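Local atomic coordinates of protection of telomeres protein poz1 (Schizosaccharomyces pombe, PDB entry 5WE0), a protein that binds telomeric DNA and negatively regulates telomerase and telomere length. Residues E50-I54 / N105-E109; L133-A137 / C222-Q226; L140-A144 / V215-Y219. All blocks are in the same frame, centred on the assembly; numbering follows the deposited sequence.

How the contacts relate
The three contacts tie together four helices of an all-helical chain. Contact 1 joins the start of helix 54-64, with the loop before it, to helix 93-115; contacts 2 and 3 both lie between helix 130-157 and helix 209-230. The centres of contacts 2 and 3 are about 10 Å apart, while contact 1 is centred about 16 Å from contact 2 and 17 Å from contact 3. Along the chain contact 1 closes first; contact 3 then falls within the span that contact 2 brackets. Through Ile-106 on Thr-223, and a probable 2.7 Å hydrogen bond between Glu-107 OE1 and Tyr-219 OH, helix 93-115 joins helix 54-64 to the other pair in one helical core.

Contact 1: E50-I54 / N105-E109; sequences EKMPI and NIELE
Lys-51 and Glu-109 reach toward each other from opposite directions and form a salt bridge that fastens a loop to the side of helix 93-115, just before that loop runs into the N-capped start of helix 54-64. NZ of Lys-51 gives a 2.6 Å hydrogen bond to OE1 of Glu-109, received on the syn lone pair. The lysine chain bends at its third and fourth torsions (114° and 75°), which also brings NZ to a weak 3.4 Å bond with the carbonyl O of Met-52. The other carboxylate oxygen of Glu-109, OE2, is occupied too: it accepts from a water and is hydrogen-bonded to the hydroxyl of Tyr-233. A long, flexible acid suits this place because one end group serves several donors. Pro-53 holds the N-cap position, and the N-H of Ile-54, in the first turn of the helix, is satisfied by the same water, with Ile-54 N 2.7 Å from its oxygen. Ile-54 lies alongside the aliphatic part of Glu-109, running the other way. Buried and branched, it suits an apolar setting where Tyr-233 and Phe-235 also touch it. A chi1 of -150° turns CG1 away from the backbone N and sends the end of the chain onto the helix, with Ile-54 CD1 3.6 Å from Ile-106 CA and 3.9 Å from Ile-106 CG1.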
# COMPACT_ATOMS: atom_id res chain seq x y z
N GLU A 50 10.55 -4.93 -16.15
CA GLU A 50 9.65 -6.03 -15.94
C GLU A 50 8.53 -5.59 -15.01
O GLU A 50 8.68 -4.66 -14.20
CB GLU A 50 10.40 -7.23 -15.35
CG GLU A 50 11.35 -7.90 -16.33
CD GLU A 50 10.62 -8.52 -17.51
OE1 GLU A 50 9.64 -9.27 -17.28
OE2 GLU A 50 11.05 -8.28 -18.66
N LYS A 51 7.40 -6.27 -15.12
CA LYS A 51 6.26 -5.98 -14.26
C LYS A 51 6.50 -6.56 -12.87
O LYS A 51 6.99 -7.69 -12.72
CB LYS A 51 4.97 -6.55 -14.88
CG LYS A 51 3.70 -6.22 -14.11
CD LYS A 51 2.47 -6.99 -14.64
CE LYS A 51 1.95 -7.99 -13.59
NZ LYS A 51 1.20 -7.33 -12.46
N MET A 52 6.18 -5.79 -11.86
CA MET A 52 6.25 -6.26 -10.49
C MET A 52 5.15 -7.29 -10.26
O MET A 52 3.97 -6.98 -10.48
CB MET A 52 6.10 -5.08 -9.52
CG MET A 52 6.10 -5.44 -8.06
SD MET A 52 7.73 -5.92 -7.43
CE MET A 52 8.71 -4.45 -7.78
N PRO A 53 5.47 -8.52 -9.85
CA PRO A 53 4.41 -9.50 -9.53
C PRO A 53 3.54 -8.98 -8.39
O PRO A 53 4.00 -8.29 -7.49
CB PRO A 53 5.19 -10.75 -9.10
CG PRO A 53 6.58 -10.58 -9.64
CD PRO A 53 6.82 -9.09 -9.68
N ILE A 54 2.25 -9.32 -8.44
CA ILE A 54 1.33 -8.72 -7.49
C ILE A 54 1.64 -9.16 -6.05
O ILE A 54 1.41 -8.39 -5.10
CB ILE A 54 -0.12 -9.05 -7.91
CG1 ILE A 54 -1.05 -7.93 -7.46
CG2 ILE A 54 -0.58 -10.37 -7.33
CD1 ILE A 54 -0.66 -6.58 -8.13
N ASN A 105 -1.91 -0.49 -8.23
CA ASN A 105 -1.59 -1.62 -9.10
C ASN A 105 -2.31 -2.88 -8.63
O ASN A 105 -2.87 -3.62 -9.45
CB ASN A 105 -0.08 -1.89 -9.14
CG ASN A 105 0.73 -0.74 -9.73
OD1 ASN A 105 0.19 0.15 -10.39
ND2 ASN A 105 2.04 -0.74 -9.46
N ILE A 106 -2.33 -3.13 -7.31
CA ILE A 106 -3.04 -4.29 -6.78
C ILE A 106 -4.50 -4.23 -7.17
O ILE A 106 -5.07 -5.21 -7.68
CB ILE A 106 -2.89 -4.36 -5.25
CG1 ILE A 106 -1.44 -4.62 -4.85
CG2 ILE A 106 -3.79 -5.42 -4.68
CD1 ILE A 106 -1.17 -4.32 -3.35
N GLU A 107 -5.13 -3.08 -6.95
CA GLU A 107 -6.56 -2.96 -7.23
C GLU A 107 -6.82 -3.13 -8.72
O GLU A 107 -7.83 -3.73 -9.13
CB GLU A 107 -7.08 -1.60 -6.74
CG GLU A 107 -8.52 -1.25 -7.15
CD GLU A 107 -9.58 -2.23 -6.64
OE1 GLU A 107 -9.27 -3.13 -5.82
OE2 GLU A 107 -10.76 -2.09 -7.04
N LEU A 108 -5.92 -2.60 -9.55
CA LEU A 108 -6.06 -2.71 -10.99
C LEU A 108 -6.07 -4.18 -11.39
O LEU A 108 -6.92 -4.63 -12.15
CB LEU A 108 -4.91 -1.98 -11.70
CG LEU A 108 -5.19 -0.54 -12.13
CD1 LEU A 108 -4.04 0.00 -12.97
CD2 LEU A 108 -6.50 -0.46 -12.90
N GLU A 109 -5.11 -4.93 -10.85
CA GLU A 109 -5.00 -6.37 -11.12
C GLU A 109 -6.18 -7.15 -10.56
O GLU A 109 -6.65 -8.11 -11.18
CB GLU A 109 -3.69 -6.90 -10.54
CG GLU A 109 -3.38 -8.35 -10.88
CD GLU A 109 -1.97 -8.54 -11.41
OE1 GLU A 109 -1.36 -7.54 -11.88
OE2 GLU A 109 -1.46 -9.68 -11.32
O HOH W 1 1.29 -10.73 -10.49

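Contact 2: L133-A137 / C222-Q226; sequences LNNEA and CTKLQ
Gln-226 stretches across to Leu-133 between two antiparallel helices, 130-157 and 209-230, whose short segments run at 154° to each other with axes 10.2 Å apart. This pairing belongs to the helical core of the protein and is wide enough to take long side chains between the backbones. Gln-226 crosses the gap because its chain is extended beyond CG (chi2 175°). Its CG packs on both CB and CD1 of Leu-133, each 4.1 Å from Gln-226 CG, with the amide carbon CD beside the same CB. The amide end is wedged against helix 130-157: Gln-226 NE2 lies 3.2 Å from Ala-137 CB and 3.0 Å from the carbonyl O of Leu-133, the latter at an angle too poor for a hydrogen bond. That carbonyl instead serves its own helix by accepting from the N of Ala-137. Arg-110 NH1, from helix 93-115, hydrogen-bonds both Gln-226 OE1 and Asn-134 OD1. A long amide suits a buried seam that carries such a polar partner.

One turn away, Cys-222 points its sulfur into the interface, the S-gamma lying opposite its own N at chi1 -175°. Ala-137 on the facing helix is small, which leaves room for this compact, weakly polar thiol between the helices. The CA atoms of Ala-137 and Cys-222 are 6.2 Å apart, the closer of the two register pairs. The carboxylate of Glu-136 is hydrogen-bonded instead to the backbone of a chain of another protein, and an aromatic side chain of that partner packs on Cys-222. SG of Cys-222 rests between Ala-137 CB at 3.8 Å and Leu-133 CD1 at 3.9 Å.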
# COMPACT_ATOMS: atom_id res chain seq x y z
N LEU A 133 -18.17 -9.83 -3.92
CA LEU A 133 -16.76 -9.70 -3.61
C LEU A 133 -16.15 -8.47 -4.26
O LEU A 133 -15.35 -7.76 -3.63
CB LEU A 133 -16.01 -10.95 -4.07
CG LEU A 133 -15.93 -12.09 -3.05
CD1 LEU A 133 -15.17 -11.53 -1.87
CD2 LEU A 133 -17.29 -12.57 -2.61
N ASN A 134 -16.52 -8.18 -5.51
CA ASN A 134 -15.97 -7.00 -6.17
C ASN A 134 -16.42 -5.74 -5.44
O ASN A 134 -15.62 -4.83 -5.21
CB ASN A 134 -16.41 -7.00 -7.64
CG ASN A 134 -15.64 -6.00 -8.48
OD1 ASN A 134 -14.45 -6.18 -8.76
ND2 ASN A 134 -16.33 -4.95 -8.91
N ASN A 135 -17.69 -5.68 -5.05
CA ASN A 135 -18.24 -4.54 -4.34
C ASN A 135 -17.59 -4.34 -2.97
O ASN A 135 -17.33 -3.21 -2.55
CB ASN A 135 -19.76 -4.74 -4.21
CG ASN A 135 -20.45 -3.60 -3.51
OD1 ASN A 135 -20.45 -2.46 -3.98
ND2 ASN A 135 -21.06 -3.91 -2.37
N GLU A 136 -17.34 -5.43 -2.26
CA GLU A 136 -16.69 -5.33 -0.95
C GLU A 136 -15.27 -4.80 -1.09
O GLU A 136 -14.86 -3.89 -0.37
CB GLU A 136 -16.70 -6.69 -0.26
CG GLU A 136 -17.90 -6.94 0.61
CD GLU A 136 -17.88 -8.34 1.18
OE1 GLU A 136 -16.86 -8.71 1.78
OE2 GLU A 136 -18.88 -9.08 1.06
N ALA A 137 -14.50 -5.37 -2.02
CA ALA A 137 -13.14 -4.90 -2.25
C ALA A 137 -13.11 -3.43 -2.65
O ALA A 137 -12.28 -2.67 -2.17
CB ALA A 137 -12.45 -5.77 -3.31
N CYS A 222 -9.38 -9.73 1.31
CA CYS A 222 -10.42 -9.85 0.29
C CYS A 222 -9.80 -10.05 -1.09
O CYS A 222 -10.17 -10.97 -1.83
CB CYS A 222 -11.29 -8.59 0.30
SG CYS A 222 -12.73 -8.64 -0.82
N THR A 223 -8.79 -9.23 -1.41
CA THR A 223 -8.11 -9.32 -2.69
C THR A 223 -7.42 -10.67 -2.86
O THR A 223 -7.55 -11.31 -3.90
CB THR A 223 -7.09 -8.19 -2.82
OG1 THR A 223 -7.76 -6.93 -2.77
CG2 THR A 223 -6.35 -8.28 -4.13
N LYS A 224 -6.71 -11.13 -1.81
CA LYS A 224 -6.03 -12.43 -1.85
C LYS A 224 -7.02 -13.55 -2.13
O LYS A 224 -6.75 -14.44 -2.94
CB LYS A 224 -5.33 -12.72 -0.52
CG LYS A 224 -4.01 -12.04 -0.25
CD LYS A 224 -3.40 -12.64 1.04
CE LYS A 224 -2.24 -11.83 1.55
NZ LYS A 224 -1.97 -12.06 2.99
N LEU A 225 -8.16 -13.53 -1.43
CA LEU A 225 -9.17 -14.57 -1.62
C LEU A 225 -9.69 -14.58 -3.06
O LEU A 225 -9.68 -15.62 -3.71
CB LEU A 225 -10.30 -14.38 -0.61
CG LEU A 225 -11.41 -15.43 -0.64
CD1 LEU A 225 -10.80 -16.72 -0.19
CD2 LEU A 225 -12.57 -15.08 0.28
N GLN A 226 -10.10 -13.42 -3.59
CA GLN A 226 -10.64 -13.36 -4.96
C GLN A 226 -9.63 -13.86 -5.98
O GLN A 226 -10.00 -14.54 -6.95
CB GLN A 226 -11.03 -11.93 -5.37
CG GLN A 226 -11.94 -11.22 -4.45
CD GLN A 226 -12.21 -9.75 -4.84
OE1 GLN A 226 -12.07 -9.33 -5.99
NE2 GLN A 226 -12.56 -8.97 -3.85

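Contact 3: L140-A144 / V215-Y219; sequences LYSCA and VLSRY
Val-215 presses one methyl into the surface of the facing helix, the most compact spot between segments 140-144 and 215-219. With CG1 anti to the backbone nitrogen (chi1 160°), this methyl comes within 3.1 Å of Leu-140 O and meets the CB atoms of Cys-143 and Ala-144, each of which is 3.8 Å from Val-215 CG1. Its second methyl, CG2, leans on the sulfur of Cys-143. Small residues suit this centre: Ala-144 has a single methyl, which takes CG1 of Val-215 and CD1 of Leu-216 together, so the backbones can come close. Leu-140 is the main apolar side chain of the packed part. Its CD2 is 4.0 Å from Val-215 CG1, its CD1 rests on Arg-218, and its CB is 3.9 Å from Tyr-219 CB and near the edge of that ring.

The tyrosine flank is packed as well, against helix 93-115. The side chains of Tyr-141 and Tyr-219 lie alongside each other, pointing the same way, with ring centroids 5.5 Å apart and planes at 53°. Tyr-141 CD1 lies over a face of the Tyr-219 ring, and Tyr-141 CB approaches Tyr-219 CE1 to 3.6 Å.

The looser side belongs to partly exposed Arg-218, where Leu-140 CD2 lies over one face of the guanidinium, offset toward its rim. The charged end is taken up by a chain of another protein, whose acidic side chain pairs with NH2 and whose backbone hydrogen-bonds NH1; apolar side chains of that partner also pack on Leu-140, Cys-143 and Val-215. The short segments run at 143° to each other, their axes 8.6 Å apart, as a close-packed antiparallel helix pair in a helical bundle.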
# COMPACT_ATOMS: atom_id res chain seq x y z
N LEU A 140 -13.79 -1.26 0.51
CA LEU A 140 -12.61 -1.28 1.36
C LEU A 140 -11.46 -0.51 0.73
O LEU A 140 -10.74 0.22 1.42
CB LEU A 140 -12.20 -2.73 1.65
CG LEU A 140 -13.19 -3.52 2.50
CD1 LEU A 140 -12.93 -5.03 2.44
CD2 LEU A 140 -13.15 -3.01 3.95
N TYR A 141 -11.24 -0.68 -0.58
CA TYR A 141 -10.14 -0.00 -1.25
C TYR A 141 -10.27 1.50 -1.12
O TYR A 141 -9.30 2.22 -0.82
CB TYR A 141 -10.09 -0.38 -2.72
CG TYR A 141 -9.11 0.44 -3.52
CD1 TYR A 141 -7.76 0.11 -3.51
CD2 TYR A 141 -9.52 1.52 -4.31
CE1 TYR A 141 -6.84 0.83 -4.23
CE2 TYR A 141 -8.59 2.25 -5.06
CZ TYR A 141 -7.24 1.89 -5.00
OH TYR A 141 -6.25 2.56 -5.69
N SER A 142 -11.46 1.99 -1.43
CA SER A 142 -11.72 3.42 -1.42
C SER A 142 -11.58 4.00 -0.01
O SER A 142 -11.04 5.09 0.17
CB SER A 142 -13.11 3.64 -2.04
OG SER A 142 -13.67 4.89 -1.68
N CYS A 143 -12.06 3.28 1.00
CA CYS A 143 -11.87 3.72 2.38
C CYS A 143 -10.39 3.71 2.76
O CYS A 143 -9.87 4.69 3.31
CB CYS A 143 -12.71 2.86 3.33
SG CYS A 143 -12.72 3.43 5.11
N ALA A 144 -9.68 2.61 2.48
CA ALA A 144 -8.26 2.52 2.81
C ALA A 144 -7.46 3.62 2.12
O ALA A 144 -6.60 4.25 2.74
CB ALA A 144 -7.69 1.16 2.42
N VAL A 215 -9.58 -1.75 7.75
CA VAL A 215 -10.06 -1.70 6.37
C VAL A 215 -8.99 -2.17 5.40
O VAL A 215 -9.26 -2.93 4.46
CB VAL A 215 -10.53 -0.27 6.04
CG1 VAL A 215 -10.57 -0.03 4.55
CG2 VAL A 215 -11.87 0.02 6.69
N LEU A 216 -7.76 -1.70 5.59
CA LEU A 216 -6.67 -2.05 4.68
C LEU A 216 -6.32 -3.53 4.79
O LEU A 216 -6.09 -4.20 3.78
CB LEU A 216 -5.46 -1.18 4.98
CG LEU A 216 -4.24 -1.36 4.08
CD1 LEU A 216 -4.66 -1.24 2.64
CD2 LEU A 216 -3.19 -0.30 4.45
N SER A 217 -6.26 -4.05 6.02
CA SER A 217 -6.06 -5.48 6.19
C SER A 217 -7.16 -6.29 5.50
O SER A 217 -6.89 -7.26 4.79
CB SER A 217 -6.04 -5.83 7.68
OG SER A 217 -6.15 -7.23 7.80
N ARG A 218 -8.42 -5.89 5.71
CA ARG A 218 -9.53 -6.59 5.08
C ARG A 218 -9.50 -6.44 3.57
O ARG A 218 -9.90 -7.36 2.85
CB ARG A 218 -10.85 -6.11 5.68
CG ARG A 218 -11.10 -6.71 7.06
CD ARG A 218 -12.43 -6.29 7.61
NE ARG A 218 -12.42 -4.93 8.15
CZ ARG A 218 -13.44 -4.10 8.04
NH1 ARG A 218 -14.53 -4.50 7.41
NH2 ARG A 218 -13.38 -2.88 8.55
N TYR A 219 -9.04 -5.29 3.07
CA TYR A 219 -8.89 -5.15 1.63
C TYR A 219 -7.88 -6.15 1.08
O TYR A 219 -8.09 -6.74 0.02
CB TYR A 219 -8.46 -3.71 1.26
CG TYR A 219 -8.14 -3.66 -0.21
CD1 TYR A 219 -9.16 -3.73 -1.17
CD2 TYR A 219 -6.82 -3.62 -0.64
CE1 TYR A 219 -8.85 -3.73 -2.53
CE2 TYR A 219 -6.50 -3.61 -1.97
CZ TYR A 219 -7.52 -3.68 -2.91
OH TYR A 219 -7.16 -3.69 -4.24